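DNA double-strand break repair nuclease NurA (Sulfolobus solfataricus, PDB 2YGK) is a manganese-dependent nuclease that probably acts with the helicase HerA to resect the 5' strand at DNA double-strand breaks, leaving a long 3' single strand. Local coordinates at residues 78-83 / 87-92; 129-134 / 300-305. One frame throughout, in Å; residues are numbered along the deposited sequence.

Interaction 1: residues 78-83 / 87-92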
ATOM      1  N   SER A  78      12.227  15.886  15.800  1.00 41.63           N
ATOM      2  CA  SER A  78      12.353  15.613  17.222  1.00 42.10           C
ATOM      3  C   SER A  78      11.615  16.728  17.981  1.00 43.17           C
ATOM      4  O   SER A  78      11.581  17.891  17.553  1.00 44.29           O
ATOM      5  CB  SER A  78      13.832  15.514  17.674  1.00 43.17           C
ATOM      6  OG  SER A  78      14.510  16.750  17.488  1.00 44.59           O
ATOM      7  N   VAL A  79      11.023  16.334  19.098  1.00 43.29           N
ATOM      8  CA  VAL A  79      10.207  17.205  19.915  1.00 44.68           C
ATOM      9  C   VAL A  79      10.555  16.948  21.384  1.00 46.12           C
ATOM     10  O   VAL A  79      10.495  15.798  21.842  1.00 44.44           O
ATOM     11  CB  VAL A  79       8.705  16.917  19.679  1.00 43.13           C
ATOM     12  CG1 VAL A  79       7.884  17.497  20.778  1.00 43.97           C
ATOM     13  CG2 VAL A  79       8.262  17.467  18.357  1.00 41.98           C
ATOM     14  N   ILE A  80      10.941  18.014  22.098  1.00 49.11           N
ATOM     15  CA  ILE A  80      11.161  17.932  23.545  1.00 51.00           C
ATOM     16  C   ILE A  80       9.918  18.379  24.318  1.00 52.00           C
ATOM     17  O   ILE A  80       9.391  19.466  24.077  1.00 53.03           O
ATOM     18  CB  ILE A  80      12.412  18.751  24.006  1.00 53.53           C
ATOM     19  CG1 ILE A  80      12.847  18.326  25.417  1.00 54.68           C
ATOM     20  CG2 ILE A  80      12.143  20.268  23.974  1.00 55.20           C
ATOM     21  CD1 ILE A  80      14.357  18.380  25.645  1.00 56.49           C
ATOM     22  N   GLY A  81       9.460  17.532  25.247  1.00 52.35           N
ATOM     23  CA  GLY A  81       8.305  17.842  26.113  1.00 53.33           C
ATOM     24  C   GLY A  81       8.430  17.503  27.606  1.00 54.48           C
ATOM     25  O   GLY A  81       8.996  16.481  27.982  1.00 52.92           O
ATOM     26  N   ASP A  82       7.903  18.384  28.453  1.00 57.16           N
ATOM     27  CA  ASP A  82       7.671  18.067  29.861  1.00 59.31           C
ATOM     28  C   ASP A  82       6.415  18.762  30.345  1.00 61.18           C
ATOM     29  O   ASP A  82       5.713  19.408  29.564  1.00 61.27           O
ATOM     30  CB  ASP A  82       8.880  18.412  30.765  1.00 60.93           C
ATOM     31  CG  ASP A  82       9.233  19.897  30.761  1.00 65.47           C
ATOM     32  OD1 ASP A  82       8.743  20.662  29.909  1.00 69.34           O
ATOM     33  OD2 ASP A  82      10.041  20.324  31.611  1.00 71.17           O
ATOM     34  N   ASN A  83       6.117  18.558  31.624  1.00 63.38           N
ATOM     35  CA  ASN A  83       5.140  19.343  32.363  1.00 66.36           C
ATOM     36  C   ASN A  83       4.995  20.767  31.839  1.00 67.72           C
ATOM     37  O   ASN A  83       3.896  21.199  31.508  1.00 67.64           O
ATOM     38  CB  ASN A  83       5.552  19.404  33.851  1.00 68.77           C
ATOM     39  CG  ASN A  83       5.445  18.058  34.539  1.00 71.34           C
ATOM     40  OD1 ASN A  83       5.093  17.036  33.903  1.00 74.43           O
ATOM     41  ND2 ASN A  83       5.763  18.028  35.843  1.00 75.79           N
ATOM     42  N   LYS A  87       8.333  21.769  22.808  1.00 56.39           N
ATOM     43  CA  LYS A  87       8.838  22.522  21.642  1.00 57.27           C
ATOM     44  C   LYS A  87       9.655  21.624  20.738  1.00 55.38           C
ATOM     45  O   LYS A  87      10.314  20.707  21.217  1.00 54.33           O
ATOM     46  CB  LYS A  87       9.696  23.725  22.061  1.00 60.13           C
ATOM     47  CG  LYS A  87      11.166  23.414  22.334  1.00 62.61           C
ATOM     48  CD  LYS A  87      11.940  24.593  22.900  1.00 68.42           C
ATOM     49  CE  LYS A  87      13.184  24.110  23.686  1.00 71.55           C
ATOM     50  NZ  LYS A  87      14.313  25.112  23.694  1.00 75.90           N
ATOM     51  N   THR A  88       9.629  21.912  19.430  1.00 55.23           N
ATOM     52  CA  THR A  88      10.444  21.188  18.432  1.00 53.78           C
ATOM     53  C   THR A  88      11.920  21.494  18.614  1.00 54.35           C
ATOM     54  O   THR A  88      12.288  22.610  18.930  1.00 55.57           O
ATOM     55  CB  THR A  88      10.083  21.548  16.987  1.00 53.23           C
ATOM     56  OG1 THR A  88      10.029  22.960  16.877  1.00 57.17           O
ATOM     57  CG2 THR A  88       8.745  21.008  16.608  1.00 52.71           C
ATOM     58  N   LEU A  89      12.738  20.469  18.417  1.00 53.20           N
ATOM     59  CA  LEU A  89      14.158  20.564  18.579  1.00 55.01           C
ATOM     60  C   LEU A  89      14.790  20.647  17.219  1.00 55.73           C
ATOM     61  O   LEU A  89      15.323  21.660  16.865  1.00 57.38           O
ATOM     62  CB  LEU A  89      14.681  19.337  19.320  1.00 54.12           C
ATOM     63  CG  LEU A  89      14.871  19.426  20.828  1.00 54.23           C
ATOM     64  CD1 LEU A  89      15.028  18.018  21.326  1.00 52.11           C
ATOM     65  CD2 LEU A  89      16.081  20.300  21.167  1.00 56.76           C
ATOM     66  N   SER A  90      14.705  19.561  16.462  1.00 55.51           N
ATOM     67  CA  SER A  90      15.236  19.503  15.108  1.00 56.51           C
ATOM     68  C   SER A  90      14.148  19.122  14.115  1.00 56.40           C
ATOM     69  O   SER A  90      13.154  18.493  14.479  1.00 55.40           O
ATOM     70  CB  SER A  90      16.338  18.464  15.040  1.00 56.04           C
ATOM     71  OG  SER A  90      17.311  18.722  16.026  1.00 57.95           O
ATOM     72  N   GLU A  91      14.348  19.541  12.872  1.00 58.84           N
ATOM     73  CA  GLU A  91      13.590  19.085  11.705  1.00 59.44           C
ATOM     74  C   GLU A  91      14.593  18.661  10.634  1.00 60.36           C
ATOM     75  O   GLU A  91      15.617  19.290  10.432  1.00 61.69           O
ATOM     76  CB  GLU A  91      12.708  20.198  11.131  1.00 60.99           C
ATOM     77  CG  GLU A  91      11.657  20.775  12.085  1.00 64.14           C
ATOM     78  CD  GLU A  91      12.105  22.059  12.793  1.00 71.54           C
ATOM     79  OE1 GLU A  91      13.237  22.126  13.360  1.00 75.78           O
ATOM     80  OE2 GLU A  91      11.295  23.016  12.787  1.00 76.70           O
ATOM     81  N   ASP A  92      14.278  17.591   9.941  1.00 60.36           N
ATOM     82  CA  ASP A  92      15.208  16.971   9.031  1.00 61.56           C
ATOM     83  C   ASP A  92      14.344  16.330   7.965  1.00 60.96           C
ATOM     84  O   ASP A  92      13.471  15.533   8.283  1.00 60.01           O
ATOM     85  CB  ASP A  92      16.019  15.924   9.784  1.00 61.47           C
ATOM     86  CG  ASP A  92      17.340  15.603   9.129  1.00 64.96           C
ATOM     87  OD1 ASP A  92      17.489  15.769   7.892  1.00 70.97           O
ATOM     88  OD2 ASP A  92      18.251  15.166   9.865  1.00 67.71           O
TER
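A beta bulge interrupts the hairpin of strands 70-82 and 85-98, where S78 faces both L89 and S90; it illustrates how a sheet absorbs one extra residue in the strand that is outermost in this chain's sheet. Closer to the turn the pairing is regular and antiparallel. I80 and K87 form a hydrogen-bonded pair, I80 N to K87 O at 2.9 Å and K87 N to I80 O at 2.8 Å, and V79 and T88 follow as a non-hydrogen-bonded pair. Then L89, with phi/psi of -103°/-68°, twists out of extended conformation. Its N meets S78 O at 3.0 Å in an almost straight bond, though from above the carbonyl plane, while S78 N reaches past it to S90 O at 3.1 Å. In a classic bulge the second amide, here that of S90, would share the same carbonyl; instead S90 N turns to S78 OG, 3.0 Å away. The first torsion of S78 makes this possible, for chi1 of 63° sets OG between its own backbone N and carbonyl carbon, close to the bulged strand. I80 and K87 run side by side on one face of the hairpin, I80 CG2 lying 3.7 Å from K87 CG, and L89 CD1 packs on I80 CB from the same side. On the other face, V79 CG2 touches T88 CG2. D123, near the end of helix 104-123, hydrogen-bonds through OD2 to the hydroxyls of both S78 and S90. Helix 300-309 covers the V79 and T88 face, and strand 54-65 pairs with V79 along the other edge of strand 70-82.

Interaction 2: residues 129-134 / 300-305; sequences YILMDG and FPLLKA. With MN (manganese (II) ion), chain C.
A single side chain, that of L302, makes every close contact from helix 300-305 to strand 129-133, and it does so directly behind an aspartate that binds manganese. Its branch reaches from the helix to the strand, where each methyl meets a carbonyl oxygen and a CB. L302 CD2 lies 3.7 Å from L131 O and 4.2 Å from D133 CB. The other methyl, CD1, stands anti to CA (chi2 180°), which carries it on toward L131 CB and M132 O. Between them, L302 CG rests 4.0 Å from L131 CB. The joint rests on van der Waals contact and is slender, burying 173 Å² in total, with the segment axes 9.1 Å apart at a 46° angle. Cutting L302 back to an alanine removes CG and both methyls, which would probably open a gap between the helix and L131 and deprive the CB of D133 of its apolar neighbour. D133 shows how one residue can serve two surroundings: its CB meets the leucine, whereas its carboxylate, with CG anti to the backbone N (chi1 177°), points onward so that OD2 binds the manganese at 2.5 Å. D58, on strand 54-65, supplies the second protein ligand. Strand 129-133 lies between strands 54-65 and 197-201 in the sheet; L302 also touches A56 on the first of these, and L131 packs on L198 of the second and on P299, just ahead of the helix.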
ATOM      1  N   TYR A 129      13.928  10.219  28.681  1.00 49.34           N
ATOM      2  CA  TYR A 129      13.470   9.134  27.848  1.00 46.91           C
ATOM      3  C   TYR A 129      13.328   9.602  26.398  1.00 44.94           C
ATOM      4  O   TYR A 129      13.185  10.814  26.117  1.00 44.40           O
ATOM      5  CB  TYR A 129      12.111   8.656  28.318  1.00 46.00           C
ATOM      6  CG  TYR A 129      12.052   7.965  29.658  1.00 46.75           C
ATOM      7  CD1 TYR A 129      12.159   6.580  29.740  1.00 48.57           C
ATOM      8  CD2 TYR A 129      11.784   8.667  30.819  1.00 48.43           C
ATOM      9  CE1 TYR A 129      12.049   5.902  30.956  1.00 50.06           C
ATOM     10  CE2 TYR A 129      11.679   8.000  32.067  1.00 51.31           C
ATOM     11  CZ  TYR A 129      11.812   6.607  32.124  1.00 52.03           C
ATOM     12  OH  TYR A 129      11.709   5.904  33.330  1.00 52.82           O
ATOM     13  N   ILE A 130      13.376   8.638  25.486  1.00 42.84           N
ATOM     14  CA  ILE A 130      13.169   8.902  24.071  1.00 41.50           C
ATOM     15  C   ILE A 130      11.963   8.107  23.642  1.00 39.83           C
ATOM     16  O   ILE A 130      11.896   6.921  23.882  1.00 40.03           O
ATOM     17  CB  ILE A 130      14.370   8.457  23.229  1.00 42.24           C
ATOM     18  CG1 ILE A 130      15.625   9.197  23.660  1.00 43.30           C
ATOM     19  CG2 ILE A 130      14.136   8.737  21.730  1.00 41.34           C
ATOM     20  CD1 ILE A 130      16.818   8.736  22.901  1.00 43.65           C
ATOM     21  N   LEU A 131      10.993   8.770  23.035  1.00 38.89           N
ATOM     22  CA  LEU A 131       9.814   8.095  22.522  1.00 37.52           C
ATOM     23  C   LEU A 131       9.886   8.016  21.010  1.00 37.71           C
ATOM     24  O   LEU A 131       9.857   9.040  20.334  1.00 38.10           O
ATOM     25  CB  LEU A 131       8.559   8.860  22.909  1.00 36.65           C
ATOM     26  CG  LEU A 131       8.493   9.278  24.356  1.00 35.54           C
ATOM     27  CD1 LEU A 131       7.166   9.975  24.618  1.00 31.65           C
ATOM     28  CD2 LEU A 131       8.671   8.014  25.230  1.00 35.78           C
HETATM   29  N   MSE A 132       9.974   6.801  20.489  1.00 37.97           N
HETATM   30  CA  MSE A 132       9.831   6.545  19.071  1.00 37.97           C
HETATM   31  C   MSE A 132       8.412   6.078  18.784  1.00 37.31           C
HETATM   32  O   MSE A 132       7.794   5.398  19.621  1.00 36.69           O
HETATM   33  CB  MSE A 132      10.761   5.410  18.608  1.00 39.25           C
HETATM   34  CG  MSE A 132      12.206   5.498  19.080  1.00 42.14           C
HETATM   35 SE   MSE A 132      13.230   6.884  18.226  1.00 48.67          SE
HETATM   36  CE  MSE A 132      12.919   6.443  16.382  1.00 42.67           C
ATOM     37  N   ASP A 133       7.950   6.383  17.566  1.00 37.07           N
ATOM     38  CA  ASP A 133       6.657   5.967  17.061  1.00 37.39           C
ATOM     39  C   ASP A 133       6.815   4.724  16.211  1.00 37.71           C
ATOM     40  O   ASP A 133       7.398   4.776  15.162  1.00 39.11           O
ATOM     41  CB  ASP A 133       6.065   7.070  16.205  1.00 38.08           C
ATOM     42  CG  ASP A 133       4.748   6.681  15.597  1.00 39.50           C
ATOM     43  OD1 ASP A 133       3.853   6.295  16.335  1.00 45.12           O
ATOM     44  OD2 ASP A 133       4.584   6.772  14.386  1.00 47.82           O
ATOM     45  N   GLY A 134       6.296   3.606  16.668  1.00 37.79           N
ATOM     46  CA  GLY A 134       6.536   2.338  16.027  1.00 38.04           C
ATOM     47  C   GLY A 134       7.216   1.308  16.910  1.00 38.64           C
ATOM     48  O   GLY A 134       7.950   1.632  17.843  1.00 37.73           O
ATOM     49  N   PHE A 300       1.665  13.521  24.306  1.00 34.67           N
ATOM     50  CA  PHE A 300       1.551  14.650  23.426  1.00 35.20           C
ATOM     51  C   PHE A 300       2.793  14.884  22.580  1.00 35.59           C
ATOM     52  O   PHE A 300       2.658  15.205  21.414  1.00 36.71           O
ATOM     53  CB  PHE A 300       1.161  15.939  24.148  1.00 36.67           C
ATOM     54  CG  PHE A 300       0.829  17.048  23.191  1.00 37.55           C
ATOM     55  CD1 PHE A 300      -0.244  16.924  22.338  1.00 38.02           C
ATOM     56  CD2 PHE A 300       1.643  18.149  23.059  1.00 38.74           C
ATOM     57  CE1 PHE A 300      -0.530  17.891  21.422  1.00 38.60           C
ATOM     58  CE2 PHE A 300       1.347  19.149  22.156  1.00 38.38           C
ATOM     59  CZ  PHE A 300       0.268  19.019  21.331  1.00 39.11           C
ATOM     60  N   PRO A 301       4.004  14.746  23.150  1.00 35.63           N
ATOM     61  CA  PRO A 301       5.199  14.924  22.345  1.00 35.45           C
ATOM     62  C   PRO A 301       5.195  14.133  21.033  1.00 34.86           C
ATOM     63  O   PRO A 301       5.602  14.645  19.994  1.00 35.76           O
ATOM     64  CB  PRO A 301       6.287  14.419  23.293  1.00 35.86           C
ATOM     65  CG  PRO A 301       5.843  14.951  24.599  1.00 35.87           C
ATOM     66  CD  PRO A 301       4.353  14.678  24.584  1.00 36.27           C
ATOM     67  N   LEU A 302       4.735  12.890  21.075  1.00 33.46           N
ATOM     68  CA  LEU A 302       4.599  12.139  19.856  1.00 32.40           C
ATOM     69  C   LEU A 302       3.495  12.704  18.970  1.00 32.73           C
ATOM     70  O   LEU A 302       3.706  12.965  17.794  1.00 33.75           O
ATOM     71  CB  LEU A 302       4.286  10.692  20.169  1.00 31.82           C
ATOM     72  CG  LEU A 302       5.528   9.876  20.448  1.00 32.55           C
ATOM     73  CD1 LEU A 302       5.141   8.444  20.756  1.00 33.68           C
ATOM     74  CD2 LEU A 302       6.443   9.925  19.245  1.00 28.58           C
ATOM     75  N   LEU A 303       2.297  12.865  19.505  1.00 32.93           N
ATOM     76  CA  LEU A 303       1.213  13.403  18.687  1.00 33.01           C
ATOM     77  C   LEU A 303       1.650  14.657  17.935  1.00 33.38           C
ATOM     78  O   LEU A 303       1.264  14.860  16.801  1.00 34.31           O
ATOM     79  CB  LEU A 303      -0.029  13.685  19.526  1.00 33.35           C
ATOM     80  CG  LEU A 303      -1.226  14.251  18.746  1.00 34.07           C
ATOM     81  CD1 LEU A 303      -1.575  13.366  17.553  1.00 34.12           C
ATOM     82  CD2 LEU A 303      -2.477  14.467  19.649  1.00 33.87           C
ATOM     83  N   LYS A 304       2.467  15.475  18.569  1.00 34.02           N
ATOM     84  CA  LYS A 304       2.894  16.729  17.993  1.00 35.62           C
ATOM     85  C   LYS A 304       3.887  16.451  16.921  1.00 34.75           C
ATOM     86  O   LYS A 304       3.783  16.987  15.826  1.00 35.74           O
ATOM     87  CB  LYS A 304       3.547  17.654  19.033  1.00 36.76           C
ATOM     88  CG  LYS A 304       3.970  18.996  18.432  1.00 39.89           C
ATOM     89  CD  LYS A 304       4.991  19.723  19.348  1.00 43.38           C
ATOM     90  CE  LYS A 304       5.629  20.958  18.644  1.00 45.63           C
ATOM     91  NZ  LYS A 304       4.726  21.747  17.780  1.00 44.94           N
ATOM     92  N   ALA A 305       4.863  15.623  17.235  1.00 34.31           N
ATOM     93  CA  ALA A 305       5.858  15.247  16.248  1.00 34.55           C
ATOM     94  C   ALA A 305       5.141  14.732  15.014  1.00 35.25           C
ATOM     95  O   ALA A 305       5.446  15.129  13.887  1.00 36.08           O
ATOM     96  CB  ALA A 305       6.785  14.202  16.797  1.00 33.14           C
TER
HETATM   97 MN    MN C1336       5.484   7.139  12.092  1.00115.93          MN

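Followed from the N terminus, the chain closes interaction 1 first: strand 70-82 turns tightly and comes straight back as strand 85-98, a local contact at one end of the central sheet. Interaction 2 follows in series, neither enclosing nor crossing it, and closes a far longer loop of 165 residues that returns helix 300-309 to strand 129-133. Across the sheet the strands run 85-98, 70-82, 54-65, 129-133, 197-201, the 3-2-1-4-5 order known from RNase H-like folds. Both contacts meet at the helix, because V79 packs on P301, K304 and A305, and T88 on K304; one helix thus spans from hairpin to metal-binding strand.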